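PDB 6NQI: Pre-mRNA splicing factor PRP8 from Cyanidioschyzon merolae, which probably binds U5, U6 and U2 snRNAs and intronic pre-mRNA as a core splicing factor of the spliceosome, represented here by its RNase H-like domain. Local coordinates for residues Cys62-His65 with Val66-Leu70. Sequence-based numbering, arbitrary orientation.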
ATOM      1  N   CYS A  62      10.446   7.136  -4.123  1.00 61.23           N
ATOM      2  CA  CYS A  62       9.514   6.791  -3.062  1.00 58.88           C
ATOM      3  C   CYS A  62       9.454   7.886  -1.997  1.00 59.44           C
ATOM      4  O   CYS A  62       8.363   8.265  -1.540  1.00 57.80           O
ATOM      5  CB  CYS A  62       9.897   5.459  -2.435  1.00 59.11           C
ATOM      6  SG  CYS A  62       8.679   4.994  -1.165  1.00 54.62           S
ATOM      7  N   ALA A  63      10.620   8.399  -1.584  1.00 41.83           N
ATOM      8  CA  ALA A  63      10.654   9.489  -0.608  1.00 42.72           C
ATOM      9  C   ALA A  63       9.887  10.708  -1.115  1.00 43.16           C
ATOM     10  O   ALA A  63       9.105  11.329  -0.379  1.00 43.39           O
ATOM     11  CB  ALA A  63      12.104   9.852  -0.297  1.00 45.90           C
ATOM     12  N   GLU A  64      10.115  11.079  -2.380  1.00 58.11           N
ATOM     13  CA  GLU A  64       9.427  12.232  -2.942  1.00 58.77           C
ATOM     14  C   GLU A  64       7.917  11.986  -3.032  1.00 56.97           C
ATOM     15  O   GLU A  64       7.114  12.898  -2.782  1.00 58.46           O
ATOM     16  CB  GLU A  64      10.046  12.565  -4.300  1.00 58.97           C
ATOM     17  CG  GLU A  64       9.737  13.962  -4.783  1.00 59.81           C
ATOM     18  CD  GLU A  64       8.382  14.096  -5.451  1.00 58.87           C
ATOM     19  OE1 GLU A  64       7.800  13.054  -5.875  1.00 56.97           O
ATOM     20  OE2 GLU A  64       7.912  15.261  -5.576  1.00 60.18           O
ATOM     21  N   HIS A  65       7.513  10.748  -3.329  1.00 47.43           N
ATOM     22  CA  HIS A  65       6.087  10.429  -3.402  1.00 45.63           C
ATOM     23  C   HIS A  65       5.419  10.562  -2.040  1.00 46.15           C
ATOM     24  O   HIS A  65       4.356  11.188  -1.924  1.00 47.61           O
ATOM     25  CB  HIS A  65       5.888   9.018  -3.980  1.00 42.58           C
ATOM     26  CG  HIS A  65       4.479   8.507  -3.877  1.00 40.57           C
ATOM     27  ND1 HIS A  65       4.153   7.350  -3.191  1.00 38.28           N
ATOM     28  CD2 HIS A  65       3.308   9.014  -4.337  1.00 40.97           C
ATOM     29  CE1 HIS A  65       2.846   7.155  -3.257  1.00 37.43           C
ATOM     30  NE2 HIS A  65       2.309   8.157  -3.936  1.00 39.14           N
ATOM     31  N   VAL A  66       6.041   9.995  -0.998  1.00 39.68           N
ATOM     32  CA  VAL A  66       5.513  10.149   0.357  1.00 40.17           C
ATOM     33  C   VAL A  66       5.401  11.624   0.721  1.00 43.79           C
ATOM     34  O   VAL A  66       4.381  12.064   1.268  1.00 45.07           O
ATOM     35  CB  VAL A  66       6.363   9.361   1.372  1.00 38.91           C
ATOM     36  CG1 VAL A  66       6.041   9.779   2.788  1.00 39.62           C
ATOM     37  CG2 VAL A  66       6.088   7.871   1.230  1.00 35.90           C
ATOM     38  N   LEU A  67       6.425  12.420   0.404  1.00 54.03           N
ATOM     39  CA  LEU A  67       6.307  13.849   0.681  1.00 57.23           C
ATOM     40  C   LEU A  67       5.106  14.452  -0.046  1.00 58.37           C
ATOM     41  O   LEU A  67       4.387  15.282   0.519  1.00 58.85           O
ATOM     42  CB  LEU A  67       7.595  14.580   0.312  1.00 59.12           C
ATOM     43  CG  LEU A  67       7.542  16.111   0.463  1.00 60.02           C
ATOM     44  CD1 LEU A  67       7.112  16.548   1.855  1.00 59.10           C
ATOM     45  CD2 LEU A  67       8.872  16.774   0.104  1.00 60.18           C
ATOM     46  N   THR A  68       4.860  14.043  -1.293  1.00 51.96           N
ATOM     47  CA  THR A  68       3.733  14.618  -2.036  1.00 52.65           C
ATOM     48  C   THR A  68       2.393  14.214  -1.419  1.00 52.14           C
ATOM     49  O   THR A  68       1.479  15.047  -1.285  1.00 53.12           O
ATOM     50  CB  THR A  68       3.809  14.210  -3.514  1.00 50.11           C
ATOM     51  OG1 THR A  68       5.059  14.652  -4.039  1.00 50.06           O
ATOM     52  CG2 THR A  68       2.707  14.889  -4.305  1.00 50.52           C
ATOM     53  N   MET A  69       2.260  12.940  -1.041  1.00 67.36           N
ATOM     54  CA  MET A  69       1.019  12.495  -0.412  1.00 66.81           C
ATOM     55  C   MET A  69       0.802  13.195   0.923  1.00 68.07           C
ATOM     56  O   MET A  69      -0.342  13.513   1.276  1.00 68.51           O
ATOM     57  CB  MET A  69       1.000  10.972  -0.203  1.00 63.77           C
ATOM     58  CG  MET A  69       1.086  10.085  -1.444  1.00 60.29           C
ATOM     59  SD  MET A  69       0.004  10.562  -2.815  1.00 60.83           S
ATOM     60  CE  MET A  69      -1.598  10.660  -2.035  1.00 62.30           C
ATOM     61  N   LEU A  70       1.882  13.474   1.664  1.00 53.73           N
ATOM     62  CA  LEU A  70       1.749  14.267   2.880  1.00 54.45           C
ATOM     63  C   LEU A  70       1.209  15.646   2.547  1.00 56.25           C
ATOM     64  O   LEU A  70       0.241  16.118   3.159  1.00 57.29           O
ATOM     65  CB  LEU A  70       3.097  14.382   3.600  1.00 54.00           C
ATOM     66  CG  LEU A  70       3.609  13.115   4.290  1.00 51.68           C
ATOM     67  CD1 LEU A  70       5.029  13.307   4.794  1.00 51.14           C
ATOM     68  CD2 LEU A  70       2.677  12.667   5.382  1.00 51.12           C
TER
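His-65 and Met-69 meet one turn apart on helix 54-71, a local i to i+4 contact on the side of the helix that lies against the mixed sheet of this RNase H-like domain. Their backbones are already joined, Met-69 N donating to His-65 O at 2.9 Å. The side chains also touch, crossing at a slant, with Met-69 CG 3.4 Å from His-65 NE2 and the sulfur SD 4.3 Å from the ring centroid, an oblique Met-aromatic contact. With CG anti to the backbone N (chi1 170°) and hence beside the carbonyl carbon, the ring's NE2 ends up next to Met-69 CG, while the methionine, flexible and unbranched, folds its chain to fit beside it. Both side chains also reach Ile-30 of strand 24-32, so a flat ring and a pliable thioether fill the seam between helix and sheet. A glycine in place of His-65 would probably leave Met-69 without its aromatic neighbour and open a gap against Ile-28 and Ile-30.

On the more exposed side, Thr-68 grips Glu-64 O twice: its backbone N donates at 2.9 Å and its hydroxyl OG1 at 3.0 Å, from opposite faces of the carbonyl plane. A chi1 of -58° sets OG1 beside its own backbone N, within reach of that carbonyl, and the hydroxyl thus finds a partner within the helix. Val-66 N and Leu-67 N continue the i to i+4 series, donating to Cys-62 O and Ala-63 O, while Val-66 packs on Val-14 and Leu-93. The chemistry implies an amphipathic helix: its buried face carries apolar side chains, thioether and imidazole, its open side Glu-64 and Thr-68.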